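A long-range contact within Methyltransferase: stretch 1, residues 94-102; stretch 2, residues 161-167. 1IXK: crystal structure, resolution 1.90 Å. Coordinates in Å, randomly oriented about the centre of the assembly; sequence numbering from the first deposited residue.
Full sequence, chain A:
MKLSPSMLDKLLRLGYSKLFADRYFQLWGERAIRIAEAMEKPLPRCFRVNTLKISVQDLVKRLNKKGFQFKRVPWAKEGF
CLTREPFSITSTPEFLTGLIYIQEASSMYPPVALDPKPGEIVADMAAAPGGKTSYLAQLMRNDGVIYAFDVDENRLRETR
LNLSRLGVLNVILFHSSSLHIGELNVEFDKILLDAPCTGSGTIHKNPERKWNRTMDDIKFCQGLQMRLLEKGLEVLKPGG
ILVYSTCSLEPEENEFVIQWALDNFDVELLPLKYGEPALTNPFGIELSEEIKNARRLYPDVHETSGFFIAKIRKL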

ATOM      1  N   GLU A  94     -23.791   7.821  -4.808  1.00 25.90           N
ATOM      2  CA  GLU A  94     -22.468   7.741  -5.422  1.00 25.26           C
ATOM      3  C   GLU A  94     -21.760   6.467  -4.966  1.00 25.36           C
ATOM      4  O   GLU A  94     -21.224   5.715  -5.777  1.00 24.62           O
ATOM      5  CB  GLU A  94     -21.612   8.949  -5.024  1.00 26.19           C
ATOM      6  CG  GLU A  94     -21.963  10.276  -5.697  1.00 27.84           C
ATOM      7  CD  GLU A  94     -23.332  10.808  -5.312  1.00 29.39           C
ATOM      8  OE1 GLU A  94     -23.809  10.493  -4.202  1.00 28.65           O
ATOM      9  OE2 GLU A  94     -23.923  11.558  -6.118  1.00 29.79           O
ATOM     10  N   PHE A  95     -21.760   6.234  -3.659  1.00 23.94           N
ATOM     11  CA  PHE A  95     -21.116   5.054  -3.101  1.00 25.59           C
ATOM     12  C   PHE A  95     -21.885   3.770  -3.397  1.00 25.88           C
ATOM     13  O   PHE A  95     -21.294   2.747  -3.744  1.00 25.20           O
ATOM     14  CB  PHE A  95     -20.948   5.213  -1.585  1.00 26.50           C
ATOM     15  CG  PHE A  95     -20.429   3.977  -0.905  1.00 28.09           C
ATOM     16  CD1 PHE A  95     -21.309   3.023  -0.396  1.00 27.98           C
ATOM     17  CD2 PHE A  95     -19.062   3.743  -0.814  1.00 28.68           C
ATOM     18  CE1 PHE A  95     -20.832   1.855   0.190  1.00 28.46           C
ATOM     19  CE2 PHE A  95     -18.574   2.574  -0.229  1.00 29.40           C
ATOM     20  CZ  PHE A  95     -19.462   1.629   0.272  1.00 29.31           C
ATOM     21  N   LEU A  96     -23.205   3.827  -3.262  1.00 25.80           N
ATOM     22  CA  LEU A  96     -24.045   2.660  -3.490  1.00 26.12           C
ATOM     23  C   LEU A  96     -24.096   2.198  -4.948  1.00 25.90           C
ATOM     24  O   LEU A  96     -24.377   1.033  -5.221  1.00 25.61           O
ATOM     25  CB  LEU A  96     -25.462   2.932  -2.969  1.00 27.68           C
ATOM     26  CG  LEU A  96     -25.578   3.162  -1.456  1.00 29.65           C
ATOM     27  CD1 LEU A  96     -26.995   3.586  -1.097  1.00 28.98           C
ATOM     28  CD2 LEU A  96     -25.199   1.890  -0.713  1.00 30.51           C
ATOM     29  N   THR A  97     -23.826   3.099  -5.886  1.00 25.51           N
ATOM     30  CA  THR A  97     -23.854   2.724  -7.295  1.00 25.22           C
ATOM     31  C   THR A  97     -22.449   2.535  -7.873  1.00 25.50           C
ATOM     32  O   THR A  97     -22.271   2.459  -9.088  1.00 23.64           O
ATOM     33  CB  THR A  97     -24.632   3.763  -8.145  1.00 26.53           C
ATOM     34  OG1 THR A  97     -24.010   5.048  -8.042  1.00 25.96           O
ATOM     35  CG2 THR A  97     -26.076   3.865  -7.660  1.00 28.30           C
ATOM     36  N   GLY A  98     -21.456   2.464  -6.991  1.00 25.43           N
ATOM     37  CA  GLY A  98     -20.082   2.253  -7.422  1.00 23.03           C
ATOM     38  C   GLY A  98     -19.350   3.406  -8.088  1.00 22.36           C
ATOM     39  O   GLY A  98     -18.450   3.171  -8.896  1.00 22.23           O
ATOM     40  N   LEU A  99     -19.710   4.643  -7.759  1.00 20.39           N
ATOM     41  CA  LEU A  99     -19.039   5.794  -8.352  1.00 18.17           C
ATOM     42  C   LEU A  99     -17.781   6.167  -7.573  1.00 17.58           C
ATOM     43  O   LEU A  99     -16.899   6.852  -8.090  1.00 15.91           O
ATOM     44  CB  LEU A  99     -19.988   6.993  -8.430  1.00 19.00           C
ATOM     45  CG  LEU A  99     -21.246   6.761  -9.270  1.00 20.12           C
ATOM     46  CD1 LEU A  99     -21.924   8.102  -9.539  1.00 20.68           C
ATOM     47  CD2 LEU A  99     -20.878   6.082 -10.588  1.00 19.72           C
ATOM     48  N   ILE A 100     -17.713   5.714  -6.324  1.00 17.28           N
ATOM     49  CA  ILE A 100     -16.557   5.961  -5.471  1.00 14.95           C
ATOM     50  C   ILE A 100     -16.284   4.721  -4.631  1.00 15.69           C
ATOM     51  O   ILE A 100     -17.170   3.887  -4.426  1.00 16.57           O
ATOM     52  CB  ILE A 100     -16.764   7.175  -4.526  1.00 14.80           C
ATOM     53  CG1 ILE A 100     -18.009   6.971  -3.658  1.00 14.33           C
ATOM     54  CG2 ILE A 100     -16.879   8.461  -5.343  1.00 16.01           C
ATOM     55  CD1 ILE A 100     -18.137   7.991  -2.545  1.00 14.31           C
ATOM     56  N   TYR A 101     -15.048   4.593  -4.163  1.00 15.54           N
ATOM     57  CA  TYR A 101     -14.650   3.459  -3.337  1.00 15.43           C
ATOM     58  C   TYR A 101     -13.916   4.011  -2.128  1.00 15.21           C
ATOM     59  O   TYR A 101     -13.046   4.870  -2.266  1.00 12.10           O
ATOM     60  CB  TYR A 101     -13.740   2.516  -4.128  1.00 17.24           C
ATOM     61  CG  TYR A 101     -13.361   1.263  -3.371  1.00 18.49           C
ATOM     62  CD1 TYR A 101     -12.248   1.238  -2.532  1.00 18.77           C
ATOM     63  CD2 TYR A 101     -14.134   0.107  -3.472  1.00 21.21           C
ATOM     64  CE1 TYR A 101     -11.915   0.090  -1.809  1.00 19.17           C
ATOM     65  CE2 TYR A 101     -13.811  -1.042  -2.757  1.00 21.49           C
ATOM     66  CZ  TYR A 101     -12.702  -1.043  -1.929  1.00 19.81           C
ATOM     67  OH  TYR A 101     -12.383  -2.184  -1.230  1.00 23.37           O
ATOM     68  N   ILE A 102     -14.273   3.528  -0.941  1.00 16.89           N
ATOM     69  CA  ILE A 102     -13.644   4.003   0.289  1.00 17.47           C
ATOM     70  C   ILE A 102     -12.416   3.176   0.671  1.00 17.34           C
ATOM     71  O   ILE A 102     -12.491   1.959   0.795  1.00 14.80           O
ATOM     72  CB  ILE A 102     -14.631   3.964   1.477  1.00 20.21           C
ATOM     73  CG1 ILE A 102     -15.901   4.749   1.139  1.00 22.48           C
ATOM     74  CG2 ILE A 102     -13.965   4.543   2.719  1.00 19.85           C
ATOM     75  CD1 ILE A 102     -15.675   6.233   0.935  1.00 26.77           C
TER
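Stretch 2 161-167: LNLSRLG

Stretch 2 is the C-terminal part of a helix that begins earlier in the chain, and it lies beside stretch 1 where a helix end, a short loop and strand 100-102 follow one another. The helix runs roughly against the strand, at 149° between their N-to-C directions, with 10.3 Å between the axes at closest approach; no direct hydrogen bond joins the two stretches. Leu161 makes no contact, but its O accepts a backbone bond from Arg165 N (3.0 Å). Asn162 points its CA-to-CB bond toward stretch 1, with chi1 m at -76°. Its ND2 lies at the edge of the Tyr101 ring, 4.4 Å from Tyr101 OH, and a water fills the gap: Asn162 ND2 donates to it at 3.0 Å, and Tyr101 OH is hydrogen-bonded to it at 2.7 Å. Leu163 and Ser164 touch nothing in stretch 1. The CA-to-CB bond of Arg165 points sideways to stretch 1; with chi1 and chi2 t and chi3 p, the side chain passes the helix end of stretch 1, with Arg165 CD 3.5 Å from Leu96 O and 3.9 Å from Phe95 O. Back within its own stretch, Arg165 NH2 donates to Asn162 OD1 (2.8 Å), tethering the guanidinium. The backbones come closest in register at Leu166, whose CA is 4.6 Å from Gly98 CA. Such an approach needs glycine: Gly98 CA is 3.6 Å from Arg165 O, an ideal CB would stand only 2.1 Å from Arg165 O, and the positive phi of 73° favours glycine too. The Leu166 side chain (m, t) bridges loop and strand, with CD2 3.8 Å from Gly98 O and CD1 3.8 Å from Tyr101 CD2, an apolar contact. Gly167, the first residue to leave helical phi/psi (phi 75°), forms a Schellman motif and makes no contact with stretch 1.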

ATOM      1  N   LEU A 161     -18.338  -9.325  -5.584  1.00 27.15           N
ATOM      2  CA  LEU A 161     -19.535  -8.484  -5.591  1.00 27.52           C
ATOM      3  C   LEU A 161     -19.145  -7.013  -5.672  1.00 26.27           C
ATOM      4  O   LEU A 161     -19.794  -6.228  -6.361  1.00 26.46           O
ATOM      5  CB  LEU A 161     -20.375  -8.713  -4.333  1.00 29.81           C
ATOM      6  CG  LEU A 161     -21.162 -10.021  -4.241  1.00 31.89           C
ATOM      7  CD1 LEU A 161     -21.983 -10.019  -2.965  1.00 31.40           C
ATOM      8  CD2 LEU A 161     -22.071 -10.170  -5.457  1.00 32.86           C
ATOM      9  N   ASN A 162     -18.093  -6.637  -4.953  1.00 24.89           N
ATOM     10  CA  ASN A 162     -17.621  -5.260  -4.976  1.00 24.60           C
ATOM     11  C   ASN A 162     -17.206  -4.906  -6.405  1.00 21.83           C
ATOM     12  O   ASN A 162     -17.554  -3.844  -6.922  1.00 20.32           O
ATOM     13  CB  ASN A 162     -16.423  -5.084  -4.038  1.00 26.97           C
ATOM     14  CG  ASN A 162     -16.821  -5.035  -2.578  1.00 33.87           C
ATOM     15  OD1 ASN A 162     -17.993  -5.206  -2.232  1.00 37.55           O
ATOM     16  ND2 ASN A 162     -15.844  -4.800  -1.707  1.00 35.02           N
ATOM     17  N   LEU A 163     -16.462  -5.809  -7.036  1.00 19.11           N
ATOM     18  CA  LEU A 163     -15.997  -5.590  -8.400  1.00 18.29           C
ATOM     19  C   LEU A 163     -17.190  -5.407  -9.337  1.00 18.92           C
ATOM     20  O   LEU A 163     -17.152  -4.584 -10.252  1.00 17.13           O
ATOM     21  CB  LEU A 163     -15.121  -6.767  -8.854  1.00 16.67           C
ATOM     22  CG  LEU A 163     -13.826  -6.994  -8.057  1.00 15.23           C
ATOM     23  CD1 LEU A 163     -13.115  -8.235  -8.566  1.00 16.40           C
ATOM     24  CD2 LEU A 163     -12.916  -5.778  -8.186  1.00 15.94           C
ATOM     25  N   SER A 164     -18.255  -6.166  -9.096  1.00 20.54           N
ATOM     26  CA  SER A 164     -19.453  -6.064  -9.919  1.00 22.66           C
ATOM     27  C   SER A 164     -20.084  -4.683  -9.753  1.00 21.61           C
ATOM     28  O   SER A 164     -20.477  -4.050 -10.733  1.00 23.07           O
ATOM     29  CB  SER A 164     -20.458  -7.149  -9.531  1.00 25.42           C
ATOM     30  OG  SER A 164     -21.661  -6.997 -10.263  1.00 31.33           O
ATOM     31  N   ARG A 165     -20.175  -4.215  -8.514  1.00 21.25           N
ATOM     32  CA  ARG A 165     -20.740  -2.901  -8.240  1.00 21.17           C
ATOM     33  C   ARG A 165     -19.901  -1.806  -8.904  1.00 20.02           C
ATOM     34  O   ARG A 165     -20.434  -0.785  -9.348  1.00 17.34           O
ATOM     35  CB  ARG A 165     -20.821  -2.650  -6.726  1.00 25.06           C
ATOM     36  CG  ARG A 165     -21.115  -1.191  -6.369  1.00 30.27           C
ATOM     37  CD  ARG A 165     -21.586  -0.982  -4.925  1.00 34.61           C
ATOM     38  NE  ARG A 165     -20.600  -1.376  -3.922  1.00 39.15           N
ATOM     39  CZ  ARG A 165     -20.464  -2.611  -3.446  1.00 40.32           C
ATOM     40  NH1 ARG A 165     -21.255  -3.586  -3.878  1.00 42.24           N
ATOM     41  NH2 ARG A 165     -19.532  -2.876  -2.540  1.00 40.24           N
ATOM     42  N   LEU A 166     -18.589  -2.027  -8.979  1.00 17.29           N
ATOM     43  CA  LEU A 166     -17.675  -1.058  -9.580  1.00 16.07           C
ATOM     44  C   LEU A 166     -17.588  -1.158 -11.102  1.00 15.66           C
ATOM     45  O   LEU A 166     -16.981  -0.307 -11.746  1.00 15.66           O
ATOM     46  CB  LEU A 166     -16.272  -1.217  -8.983  1.00 16.20           C
ATOM     47  CG  LEU A 166     -16.162  -0.974  -7.472  1.00 17.81           C
ATOM     48  CD1 LEU A 166     -14.761  -1.339  -6.982  1.00 19.97           C
ATOM     49  CD2 LEU A 166     -16.470   0.479  -7.169  1.00 19.29           C
ATOM     50  N   GLY A 167     -18.183  -2.200 -11.673  1.00 15.38           N
ATOM     51  CA  GLY A 167     -18.145  -2.366 -13.117  1.00 15.84           C
ATOM     52  C   GLY A 167     -16.799  -2.849 -13.635  1.00 15.27           C
ATOM     53  O   GLY A 167     -16.442  -2.600 -14.786  1.00 15.74           O
TER
HETATM   54  O   HOH W   1     -13.049  -4.367  -2.711  1.00 39.69           O